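Local atomic coordinates of autotransporter adhesin/invasin TibA (Escherichia coli, PDB entry 4Q1Q), a protein that mediates adhesion to and invasion of human intestinal epithelial cells and bacterial aggregation through intercellular TibA-TibA interaction, and enhances biofilm formation. Residues I39-Q45 with N59-H65; I115-Q121 with T135-F141; I247-L253 with S268-I273. One frame throughout, in Å; residues are numbered along the deposited sequence.

Contact 1 of 3, residues I39-Q45 with N59-H65. With 289 (D-glycero-alpha-D-manno-heptopyranose), chain E; 289 (D-glycero-alpha-D-manno-heptopyranose), chain I.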
loop_
_atom_site.group_PDB
_atom_site.type_symbol
_atom_site.label_atom_id
_atom_site.label_comp_id
_atom_site.label_asym_id
_atom_site.label_seq_id
_atom_site.Cartn_x
_atom_site.Cartn_y
_atom_site.Cartn_z
ATOM N N ILE A 39 -15.787 -6.777 -19.163
ATOM C CA ILE A 39 -16.648 -7.493 -18.217
ATOM C C ILE A 39 -17.664 -6.540 -17.596
ATOM O O ILE A 39 -17.310 -5.642 -16.826
ATOM C CB ILE A 39 -15.890 -8.197 -17.067
ATOM C CG1 ILE A 39 -14.745 -9.080 -17.584
ATOM C CG2 ILE A 39 -16.868 -9.051 -16.272
ATOM C CD1 ILE A 39 -13.721 -9.498 -16.547
ATOM N N ASN A 40 -18.929 -6.738 -17.951
ATOM C CA ASN A 40 -20.006 -5.899 -17.437
ATOM C C ASN A 40 -20.891 -6.671 -16.465
ATOM O O ASN A 40 -20.704 -7.876 -16.257
ATOM C CB ASN A 40 -20.815 -5.294 -18.587
ATOM C CG ASN A 40 -20.039 -4.245 -19.354
ATOM O OD1 ASN A 40 -19.007 -3.746 -18.909
ATOM N ND2 ASN A 40 -20.545 -3.900 -20.528
ATOM N N SER A 41 -21.840 -5.940 -15.887
ATOM C CA SER A 41 -22.633 -6.401 -14.748
ATOM C C SER A 41 -23.103 -7.841 -14.914
ATOM O O SER A 41 -23.679 -8.196 -15.945
ATOM C CB SER A 41 -23.831 -5.467 -14.532
ATOM O OG SER A 41 -24.345 -5.536 -13.210
ATOM N N GLY A 42 -22.855 -8.681 -13.914
ATOM C CA GLY A 42 -23.216 -10.097 -13.969
ATOM C C GLY A 42 -22.186 -10.957 -14.679
ATOM O O GLY A 42 -22.214 -12.191 -14.577
ATOM N N GLY A 43 -21.236 -10.308 -15.347
ATOM C CA GLY A 43 -20.109 -10.987 -15.987
ATOM C C GLY A 43 -19.024 -11.525 -15.062
ATOM O O GLY A 43 -18.495 -10.782 -14.226
ATOM N N LYS A 44 -18.694 -12.805 -15.233
ATOM C CA LYS A 44 -17.600 -13.459 -14.531
ATOM C C LYS A 44 -16.519 -13.999 -15.480
ATOM O O LYS A 44 -16.799 -14.853 -16.324
ATOM C CB LYS A 44 -18.161 -14.615 -13.696
ATOM C CG LYS A 44 -19.341 -14.253 -12.808
ATOM C CD LYS A 44 -19.239 -14.866 -11.419
ATOM C CE LYS A 44 -19.956 -14.029 -10.370
ATOM N NZ LYS A 44 -19.234 -13.988 -9.066
ATOM N N GLN A 45 -15.288 -13.505 -15.363
ATOM C CA GLN A 45 -14.127 -14.131 -16.001
ATOM C C GLN A 45 -13.295 -14.935 -15.003
ATOM O O GLN A 45 -12.830 -14.403 -13.991
ATOM C CB GLN A 45 -13.217 -13.086 -16.651
ATOM C CG GLN A 45 -12.145 -13.690 -17.554
ATOM C CD GLN A 45 -11.116 -12.683 -18.036
ATOM O OE1 GLN A 45 -10.314 -12.189 -17.248
ATOM N NE2 GLN A 45 -11.098 -12.409 -19.336
ATOM N N ASN A 59 -16.085 -3.498 -15.491
ATOM C CA ASN A 59 -17.061 -2.455 -15.176
ATOM C C ASN A 59 -18.052 -2.906 -14.098
ATOM O O ASN A 59 -18.084 -4.071 -13.697
ATOM C CB ASN A 59 -17.814 -1.982 -16.432
ATOM C CG ASN A 59 -16.902 -1.369 -17.487
ATOM O OD1 ASN A 59 -16.135 -0.450 -17.205
ATOM N ND2 ASN A 59 -16.993 -1.863 -18.718
ATOM N N ILE A 60 -18.854 -1.949 -13.639
ATOM C CA ILE A 60 -19.777 -2.104 -12.514
ATOM C C ILE A 60 -20.410 -3.485 -12.479
ATOM O O ILE A 60 -20.993 -3.940 -13.457
ATOM C CB ILE A 60 -20.881 -1.016 -12.500
ATOM C CG1 ILE A 60 -21.903 -1.299 -11.392
ATOM C CG2 ILE A 60 -21.576 -0.884 -13.851
ATOM C CD1 ILE A 60 -22.442 -0.041 -10.748
ATOM N N GLY A 61 -20.295 -4.147 -11.334
ATOM C CA GLY A 61 -20.899 -5.462 -11.142
ATOM C C GLY A 61 -20.250 -6.566 -11.946
ATOM O O GLY A 61 -20.745 -7.688 -11.915
ATOM N N GLY A 62 -19.176 -6.274 -12.677
ATOM C CA GLY A 62 -18.302 -7.321 -13.219
ATOM C C GLY A 62 -17.144 -7.779 -12.339
ATOM O O GLY A 62 -16.507 -6.963 -11.675
ATOM N N VAL A 63 -16.849 -9.074 -12.354
ATOM C CA VAL A 63 -15.716 -9.671 -11.638
ATOM C C VAL A 63 -14.739 -10.504 -12.494
ATOM O O VAL A 63 -15.182 -11.376 -13.250
ATOM C CB VAL A 63 -16.236 -10.571 -10.503
ATOM C CG1 VAL A 63 -16.982 -11.777 -11.055
ATOM C CG2 VAL A 63 -15.096 -11.045 -9.613
ATOM N N GLN A 64 -13.436 -10.236 -12.370
ATOM C CA GLN A 64 -12.336 -11.083 -12.872
ATOM C C GLN A 64 -11.689 -11.895 -11.751
ATOM O O GLN A 64 -11.089 -11.321 -10.843
ATOM C CB GLN A 64 -11.224 -10.250 -13.534
ATOM C CG GLN A 64 -10.046 -11.029 -14.119
ATOM C CD GLN A 64 -8.959 -10.143 -14.712
ATOM O OE1 GLN A 64 -8.397 -9.280 -14.033
ATOM N NE2 GLN A 64 -8.657 -10.334 -15.994
ATOM N N HIS A 65 -11.816 -13.216 -11.800
ATOM C CA HIS A 65 -11.191 -14.121 -10.853
ATOM C C HIS A 65 -9.874 -14.646 -11.402
ATOM O O HIS A 65 -9.861 -15.277 -12.468
ATOM C CB HIS A 65 -12.088 -15.328 -10.573
ATOM C CG HIS A 65 -13.406 -14.976 -9.960
ATOM N ND1 HIS A 65 -13.694 -15.232 -8.634
ATOM C CD2 HIS A 65 -14.507 -14.387 -10.483
ATOM C CE1 HIS A 65 -14.913 -14.801 -8.364
ATOM N NE2 HIS A 65 -15.419 -14.267 -9.462
HETATM O O7 289 E . -29.183 -9.025 -14.100
HETATM C C7 289 E . -28.139 -8.859 -15.066
HETATM C C6 289 E . -27.375 -7.546 -14.886
HETATM O O6 289 E . -28.315 -6.464 -14.846
HETATM C C5 289 E . -26.422 -7.477 -13.684
HETATM O O5 289 E . -26.383 -6.120 -13.224
HETATM C C1 289 E . -25.264 -5.902 -12.363
HETATM C C2 289 E . -25.492 -6.673 -11.066
HETATM O O2 289 E . -26.663 -6.199 -10.394
HETATM C C3 289 E . -25.634 -8.160 -11.385
HETATM O O3 289 E . -25.970 -8.884 -10.191
HETATM C C4 289 E . -26.683 -8.383 -12.477
HETATM O O4 289 E . -26.658 -9.774 -12.822
HETATM O O7 289 I . -9.537 -20.106 -1.665
HETATM C C7 289 I . -9.702 -18.764 -2.138
HETATM C C6 289 I . -10.448 -18.823 -3.464
HETATM O O6 289 I . -11.701 -19.488 -3.248
HETATM C C5 289 I . -10.530 -17.413 -4.053
HETATM O O5 289 I . -10.092 -17.669 -5.391
HETATM C C1 289 I . -10.074 -16.490 -6.199
HETATM C C2 289 I . -11.477 -15.932 -6.394
HETATM O O2 289 I . -12.322 -16.895 -7.040
HETATM C C3 289 I . -11.971 -15.520 -5.012
HETATM O O3 289 I . -13.318 -15.084 -5.169
HETATM C C4 289 I . -11.871 -16.672 -4.017
HETATM O O4 289 I . -12.069 -16.060 -2.739
HETATM O O HOH W 1 -20.214 -10.443 -12.193
#
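Gln45 and Gln64 run side by side on the buried side of the contact. Both chains are extended, with CG anti to the backbone N (chi1 -169° in Gln45). Gln64 NE2 donates to Gln45 OE1 at 2.8 Å, and the two amides are nearly coplanar. Gln64 OE1 is held in turn by Ser75 and Gln83. Ile39 packs beside them: its CD1 lies 4.0 Å from Gln64 CB.

The two segments are successive rungs of a right-handed parallel beta-helix, each entering its strand through a type II turn. Where the turns begin, Asn59 ND2 donates to Asn40 OD1 at 2.8 Å, in the carbonyl plane. A hydrogen bond from Gly42 N to Gly61 O links the turns, and Lys44 pairs with Val63 and Gln45 with Gln64 in parallel register.

The solvent side is looser. Lys44 is exposed and lays its whole aliphatic chain over Val63 CG1, with NZ 3.7 Å from that methyl. A water donates to both Gly43 O and Gly61 O. Heptoses cover Ser41 and His65. Ser41 OG is covalently bound to C1 of one. The other meets the His65 ring at its edge, where its O2 and His65 ND1 share a hydrogen bond of 2.7 Å. His65 also stacks on Tyr46.

Contact 2 of 3, residues I115-Q121 with T135-F141. With 289 (D-glycero-alpha-D-manno-heptopyranose), chain B; 289 (D-glycero-alpha-D-manno-heptopyranose), chain X.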
loop_
_atom_site.group_PDB
_atom_site.type_symbol
_atom_site.label_atom_id
_atom_site.label_comp_id
_atom_site.label_asym_id
_atom_site.label_seq_id
_atom_site.Cartn_x
_atom_site.Cartn_y
_atom_site.Cartn_z
ATOM N N ILE A 115 -3.171 2.590 -8.764
ATOM C CA ILE A 115 -4.471 2.908 -8.146
ATOM C C ILE A 115 -4.815 4.371 -8.386
ATOM O O ILE A 115 -4.100 5.259 -7.935
ATOM C CB ILE A 115 -4.519 2.604 -6.633
ATOM C CG1 ILE A 115 -3.835 1.267 -6.355
ATOM C CG2 ILE A 115 -5.962 2.587 -6.128
ATOM C CD1 ILE A 115 -3.509 1.055 -4.895
ATOM N N ASN A 116 -5.899 4.613 -9.113
ATOM C CA ASN A 116 -6.297 5.986 -9.445
ATOM C C ASN A 116 -7.375 6.547 -8.524
ATOM O O ASN A 116 -7.883 5.855 -7.646
ATOM C CB ASN A 116 -6.761 6.073 -10.904
ATOM C CG ASN A 116 -5.614 5.884 -11.874
ATOM O OD1 ASN A 116 -4.542 6.468 -11.701
ATOM N ND2 ASN A 116 -5.814 5.028 -12.869
ATOM N N SER A 117 -7.725 7.806 -8.751
ATOM C CA SER A 117 -8.650 8.538 -7.892
ATOM C C SER A 117 -9.868 7.686 -7.542
ATOM O O SER A 117 -10.566 7.148 -8.398
ATOM C CB SER A 117 -9.025 9.883 -8.527
ATOM O OG SER A 117 -9.338 10.838 -7.526
ATOM N N GLY A 118 -10.056 7.491 -6.242
ATOM C CA GLY A 118 -11.200 6.764 -5.708
ATOM C C GLY A 118 -11.078 5.263 -5.846
ATOM O O GLY A 118 -12.015 4.527 -5.546
ATOM N N GLY A 119 -9.912 4.788 -6.276
ATOM C CA GLY A 119 -9.707 3.357 -6.456
ATOM C C GLY A 119 -9.137 2.750 -5.188
ATOM O O GLY A 119 -8.488 3.436 -4.412
ATOM N N ASP A 120 -9.377 1.462 -4.987
ATOM C CA ASP A 120 -8.926 0.777 -3.783
ATOM C C ASP A 120 -8.242 -0.550 -4.095
ATOM O O ASP A 120 -8.684 -1.309 -4.962
ATOM C CB ASP A 120 -10.119 0.499 -2.865
ATOM C CG ASP A 120 -10.608 1.734 -2.128
ATOM O OD1 ASP A 120 -9.806 2.663 -1.887
ATOM O OD2 ASP A 120 -11.806 1.777 -1.778
ATOM N N GLN A 121 -7.141 -0.800 -3.396
ATOM C CA GLN A 121 -6.479 -2.088 -3.435
ATOM C C GLN A 121 -6.479 -2.600 -2.006
ATOM O O GLN A 121 -5.931 -1.939 -1.131
ATOM C CB GLN A 121 -5.033 -1.950 -3.911
ATOM C CG GLN A 121 -4.286 -3.270 -3.901
ATOM C CD GLN A 121 -2.824 -3.063 -4.228
ATOM O OE1 GLN A 121 -2.134 -2.257 -3.596
ATOM N NE2 GLN A 121 -2.343 -3.806 -5.222
ATOM N N THR A 135 -1.895 6.910 -6.079
ATOM C CA THR A 135 -2.001 8.299 -6.531
ATOM C C THR A 135 -3.093 9.041 -5.765
ATOM O O THR A 135 -3.698 8.498 -4.837
ATOM C CB THR A 135 -2.296 8.406 -8.051
ATOM O OG1 THR A 135 -3.596 7.878 -8.359
ATOM C CG2 THR A 135 -1.262 7.649 -8.877
ATOM N N SER A 136 -3.335 10.278 -6.189
ATOM C CA SER A 136 -4.250 11.220 -5.550
ATOM C C SER A 136 -5.653 10.652 -5.454
ATOM O O SER A 136 -6.222 10.262 -6.466
ATOM C CB SER A 136 -4.286 12.543 -6.325
ATOM O OG SER A 136 -4.723 13.621 -5.512
ATOM N N GLY A 137 -6.195 10.599 -4.239
ATOM C CA GLY A 137 -7.506 10.002 -4.004
ATOM C C GLY A 137 -7.527 8.487 -3.996
ATOM O O GLY A 137 -8.577 7.891 -3.749
ATOM N N ALA A 138 -6.394 7.842 -4.260
ATOM C CA ALA A 138 -6.355 6.374 -4.222
ATOM C C ALA A 138 -6.102 5.854 -2.810
ATOM O O ALA A 138 -5.549 6.575 -1.995
ATOM C CB ALA A 138 -5.266 5.844 -5.140
ATOM N N ARG A 139 -6.457 4.604 -2.528
ATOM C CA ARG A 139 -6.180 4.039 -1.217
ATOM C C ARG A 139 -5.658 2.618 -1.322
ATOM O O ARG A 139 -6.166 1.832 -2.103
ATOM C CB ARG A 139 -7.451 4.052 -0.347
ATOM C CG ARG A 139 -8.012 5.452 -0.156
ATOM C CD ARG A 139 -9.228 5.524 0.759
ATOM N NE ARG A 139 -10.315 4.638 0.355
ATOM C CZ ARG A 139 -11.433 4.486 1.058
ATOM N NH1 ARG A 139 -11.633 5.188 2.157
ATOM N NH2 ARG A 139 -12.384 3.660 0.674
ATOM N N GLN A 140 -4.694 2.279 -0.477
ATOM C CA GLN A 140 -4.244 0.903 -0.330
ATOM C C GLN A 140 -4.441 0.436 1.109
ATOM O O GLN A 140 -4.001 1.102 2.040
ATOM C CB GLN A 140 -2.765 0.834 -0.722
ATOM C CG GLN A 140 -2.213 -0.581 -0.682
ATOM C CD GLN A 140 -0.704 -0.652 -0.719
ATOM O OE1 GLN A 140 -0.001 -0.075 0.113
ATOM N NE2 GLN A 140 -0.192 -1.421 -1.673
ATOM N N PHE A 141 -5.089 -0.710 1.292
ATOM C CA PHE A 141 -5.366 -1.274 2.607
ATOM C C PHE A 141 -4.624 -2.589 2.769
ATOM O O PHE A 141 -4.756 -3.448 1.901
ATOM C CB PHE A 141 -6.853 -1.578 2.784
ATOM C CG PHE A 141 -7.726 -0.358 2.747
ATOM C CD1 PHE A 141 -7.928 0.397 3.894
ATOM C CD2 PHE A 141 -8.325 0.041 1.558
ATOM C CE1 PHE A 141 -8.716 1.536 3.870
ATOM C CE2 PHE A 141 -9.140 1.162 1.542
ATOM C CZ PHE A 141 -9.331 1.912 2.688
HETATM O O7 289 B . -12.842 10.419 -11.967
HETATM C C7 289 B . -12.127 10.258 -10.737
HETATM C C6 289 B . -12.931 10.883 -9.604
HETATM O O6 289 B . -14.168 10.180 -9.474
HETATM C C5 289 B . -12.198 10.785 -8.273
HETATM O O5 289 B . -11.154 11.761 -8.234
HETATM C C1 289 B . -10.337 11.556 -7.079
HETATM C C2 289 B . -11.201 12.046 -5.920
HETATM O O2 289 B . -11.685 13.370 -6.173
HETATM C C3 289 B . -12.349 11.055 -5.778
HETATM O O3 289 B . -13.233 11.423 -4.715
HETATM C C4 289 B . -13.134 10.971 -7.084
HETATM O O4 289 B . -14.038 9.868 -6.961
HETATM O O7 289 X . -8.718 14.841 -9.550
HETATM C C7 289 X . -7.647 14.952 -8.608
HETATM C C6 289 X . -8.234 15.186 -7.220
HETATM O O6 289 X . -9.401 14.376 -7.029
HETATM C C5 289 X . -7.193 14.859 -6.154
HETATM O O5 289 X . -5.912 15.356 -6.529
HETATM C C1 289 X . -4.890 14.911 -5.635
HETATM C C2 289 X . -5.079 15.703 -4.346
HETATM O O2 289 X . -4.970 17.115 -4.551
HETATM C C3 289 X . -6.444 15.341 -3.782
HETATM O O3 289 X . -6.670 16.202 -2.660
HETATM C C4 289 X . -7.556 15.480 -4.815
HETATM O O4 289 X . -8.731 14.791 -4.376
#
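Ile115 opens the contact by pressing CG2 against Ala138 CB at 3.5 Å, a tight fit for two methyl groups. Its carbonyl O accepts a bond from Thr135 OG1 at 2.7 Å, in the carbonyl plane and on a lone pair. The Thr135 hydroxyl gets there by sitting between its own backbone N and carbonyl carbon (chi1 66°). A weak bond from Thr135 N joins it on the same oxygen. At Ser117 the chain turns, and OG carries a covalently attached heptose. Ser136, on the next coil, carries a second heptose in the same way. Gly118 N donates to Gly137 O at 2.9 Å from above the carbonyl plane, which joins the two type II turns.

At Asp120 the strand pairing begins. Arg139 grips this carboxylate side-on: NE meets OD1 at 3.0 Å and NH2 meets OD2 at 3.1 Å, both on the syn side. The carboxylate and guanidinium planes are 28° apart. Phe141 CZ lies 3.7 Å above the guanidinium plane, over its centre, which should limit the swing of the arginine. Gln121 ends the segment. Its OE1 receives Gln140 NE2, and the two side chains lie alongside each other.

Strands 120-124 and 139-143 are adjacent parallel strands of the beta-helix. Gln102 and Gln159 extend the glutamine row on either side, and Phe141 stacks with Tyr122 and Tyr160.

Contact 3 of 3, residues I247-L253 with S268-I273. With 289 (D-glycero-alpha-D-manno-heptopyranose), chain C; 289 (D-glycero-alpha-D-manno-heptopyranose), chain D.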
loop_
_atom_site.group_PDB
_atom_site.type_symbol
_atom_site.label_atom_id
_atom_site.label_comp_id
_atom_site.label_asym_id
_atom_site.label_seq_id
_atom_site.Cartn_x
_atom_site.Cartn_y
_atom_site.Cartn_z
ATOM N N ILE A 247 19.701 12.195 14.712
ATOM C CA ILE A 247 19.295 13.494 14.194
ATOM C C ILE A 247 20.545 14.149 13.624
ATOM O O ILE A 247 21.458 14.537 14.361
ATOM C CB ILE A 247 18.676 14.441 15.249
ATOM C CG1 ILE A 247 17.626 13.702 16.081
ATOM C CG2 ILE A 247 18.053 15.667 14.590
ATOM C CD1 ILE A 247 18.137 13.185 17.404
ATOM N N THR A 248 20.512 14.281 12.305
ATOM C CA THR A 248 21.600 14.846 11.544
ATOM C C THR A 248 21.445 16.354 11.578
ATOM O O THR A 248 20.356 16.910 11.739
ATOM C CB THR A 248 21.595 14.369 10.079
ATOM O OG1 THR A 248 20.505 14.976 9.368
ATOM C CG2 THR A 248 21.525 12.838 10.003
ATOM N N SER A 249 22.594 16.995 11.427
ATOM C CA SER A 249 22.668 18.436 11.298
ATOM C C SER A 249 21.514 18.941 10.452
ATOM O O SER A 249 21.375 18.535 9.302
ATOM C CB SER A 249 23.989 18.814 10.640
ATOM O OG SER A 249 24.312 20.143 10.991
ATOM N N GLY A 250 20.675 19.802 11.019
ATOM C CA GLY A 250 19.561 20.373 10.273
ATOM C C GLY A 250 18.272 19.576 10.405
ATOM O O GLY A 250 17.234 19.981 9.878
ATOM N N GLY A 251 18.315 18.446 11.100
ATOM C CA GLY A 251 17.104 17.653 11.321
ATOM C C GLY A 251 16.510 17.931 12.685
ATOM O O GLY A 251 17.152 18.610 13.486
HETATM N N MSE A 252 15.329 17.385 12.965
HETATM C CA MSE A 252 14.685 17.598 14.264
HETATM C C MSE A 252 13.889 16.474 14.856
HETATM O O MSE A 252 13.078 15.832 14.188
HETATM C CB MSE A 252 13.682 18.726 14.102
HETATM C CG MSE A 252 13.326 19.255 15.493
HETATM SE SE MSE A 252 12.055 20.731 15.209
HETATM C CE MSE A 252 13.354 22.180 14.879
ATOM N N LEU A 253 14.139 16.251 16.142
ATOM C CA LEU A 253 13.268 15.417 16.959
ATOM C C LEU A 253 12.516 16.363 17.896
ATOM O O LEU A 253 13.102 17.135 18.655
ATOM C CB LEU A 253 14.074 14.373 17.728
ATOM C CG LEU A 253 13.430 13.713 18.949
ATOM C CD1 LEU A 253 12.368 12.768 18.412
ATOM C CD2 LEU A 253 14.488 13.016 19.790
ATOM N N SER A 268 25.839 17.273 15.700
ATOM C CA SER A 268 26.030 18.712 15.786
ATOM C C SER A 268 25.159 19.412 14.743
ATOM O O SER A 268 25.143 19.026 13.573
ATOM C CB SER A 268 27.526 18.998 15.621
ATOM O OG SER A 268 27.908 20.278 16.104
ATOM N N GLY A 269 24.367 20.393 15.172
ATOM C CA GLY A 269 23.291 20.948 14.336
ATOM C C GLY A 269 21.969 20.198 14.252
ATOM O O GLY A 269 21.038 20.625 13.577
ATOM N N GLY A 270 21.864 19.041 14.893
ATOM C CA GLY A 270 20.575 18.368 15.008
ATOM C C GLY A 270 19.750 18.894 16.168
ATOM O O GLY A 270 20.163 18.836 17.327
ATOM N N ALA A 271 18.543 19.359 15.867
ATOM C CA ALA A 271 17.657 19.919 16.889
ATOM C C ALA A 271 16.875 18.866 17.660
ATOM O O ALA A 271 16.298 17.942 17.068
ATOM C CB ALA A 271 16.689 20.873 16.224
ATOM N N VAL A 272 16.921 18.979 18.986
ATOM C CA VAL A 272 16.033 18.211 19.848
ATOM C C VAL A 272 15.270 19.184 20.749
ATOM O O VAL A 272 15.857 20.050 21.403
ATOM C CB VAL A 272 16.767 17.182 20.719
ATOM C CG1 VAL A 272 15.813 16.489 21.681
ATOM C CG2 VAL A 272 17.450 16.146 19.846
ATOM N N ILE A 273 13.956 18.995 20.767
ATOM C CA ILE A 273 13.021 19.801 21.533
ATOM C C ILE A 273 12.254 18.941 22.516
ATOM O O ILE A 273 11.644 17.947 22.120
ATOM C CB ILE A 273 11.985 20.447 20.609
ATOM C CG1 ILE A 273 12.716 21.267 19.556
ATOM C CG2 ILE A 273 11.052 21.348 21.410
ATOM C CD1 ILE A 273 11.808 21.901 18.516
HETATM O O7 289 C . 23.244 19.839 5.254
HETATM C C7 289 C . 23.635 19.908 6.631
HETATM C C6 289 C . 24.030 21.338 6.999
HETATM O O6 289 C . 23.331 22.278 6.174
HETATM C C5 289 C . 23.764 21.625 8.473
HETATM O O5 289 C . 24.872 21.083 9.196
HETATM C C1 289 C . 24.744 21.306 10.599
HETATM C C2 289 C . 24.766 22.792 10.924
HETATM O O2 289 C . 25.971 23.395 10.448
HETATM C C3 289 C . 23.530 23.389 10.263
HETATM O O3 289 C . 23.445 24.787 10.562
HETATM C C4 289 C . 23.589 23.115 8.763
HETATM O O4 289 C . 22.374 23.605 8.188
HETATM O O7 289 D . 30.589 18.602 11.160
HETATM C C7 289 D . 29.718 19.058 12.202
HETATM C C6 289 D . 30.155 20.440 12.675
HETATM O O6 289 D . 30.235 21.367 11.588
HETATM C C5 289 D . 29.158 20.986 13.693
HETATM O O5 289 D . 29.685 20.641 14.978
HETATM C C1 289 D . 28.931 21.092 16.104
HETATM C C2 289 D . 28.903 22.614 16.069
HETATM O O2 289 D . 30.192 23.232 16.036
HETATM C C3 289 D . 28.129 22.958 14.801
HETATM O O3 289 D . 27.882 24.363 14.767
HETATM C C4 289 D . 28.900 22.489 13.573
HETATM O O4 289 D . 28.118 22.856 12.427
#
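Ile247 CG2 settles onto the bare backbone of Gly270, 3.7 Å from its CA. Further along, Ile247 CD1 meets Val272 CG2 at 3.9 Å, with the two side chains crossing at about a right angle. Leu253 lies alongside Val272 and points the same way, but their methyls only just touch. On the other face, the selenomethionine Met252 reaches over the next strand. Its CG is anti to the backbone N (chi1 -163°), and a bend at chi3 (-84°) brings CE back over Ala271. CE lies over this small residue, 3.8 Å from Ala271 CB. SE meets Ile273 CD1 at 3.5 Å, so the selenium and the isoleucine tip touch beside the alanine.

At the turn end the backbones lie close together. Gly269 passes close by Ser249, their CA atoms 4.0 Å apart. Gly250 N donates to Gly269 O at 2.7 Å in a nearly straight bond. Ser249 and Ser268 each carry a heptose bound through OG, one on each rung.

Strand 271-273 is the last of its parallel row within this chain. No side-chain hydrogen bond or salt bridge joins the two segments. Their cohesion therefore rests on backbone bonds and apolar packing, while the sugars present hydroxyls on the turn side.

In the fold
The three contacts come in series along the chain, in numerical order, and mark three levels of one beta-helix. Each joins successive strands of the same parallel row: 44-47 with 63-66, 120-124 with 139-143, and 252-255 with 271-273. The centres of contacts 1 and 2 are about 20 Å apart and those of contacts 2 and 3 about 35 Å apart. The centres of contacts 1 and 3 are about 54 Å apart, on opposite sides of the chain's centre. None touches another. Contact 2 lies in the interior of the row, and contact 3 closes it. Repeating one rung builds a long passenger fragment that carries heptoses at turns along its length.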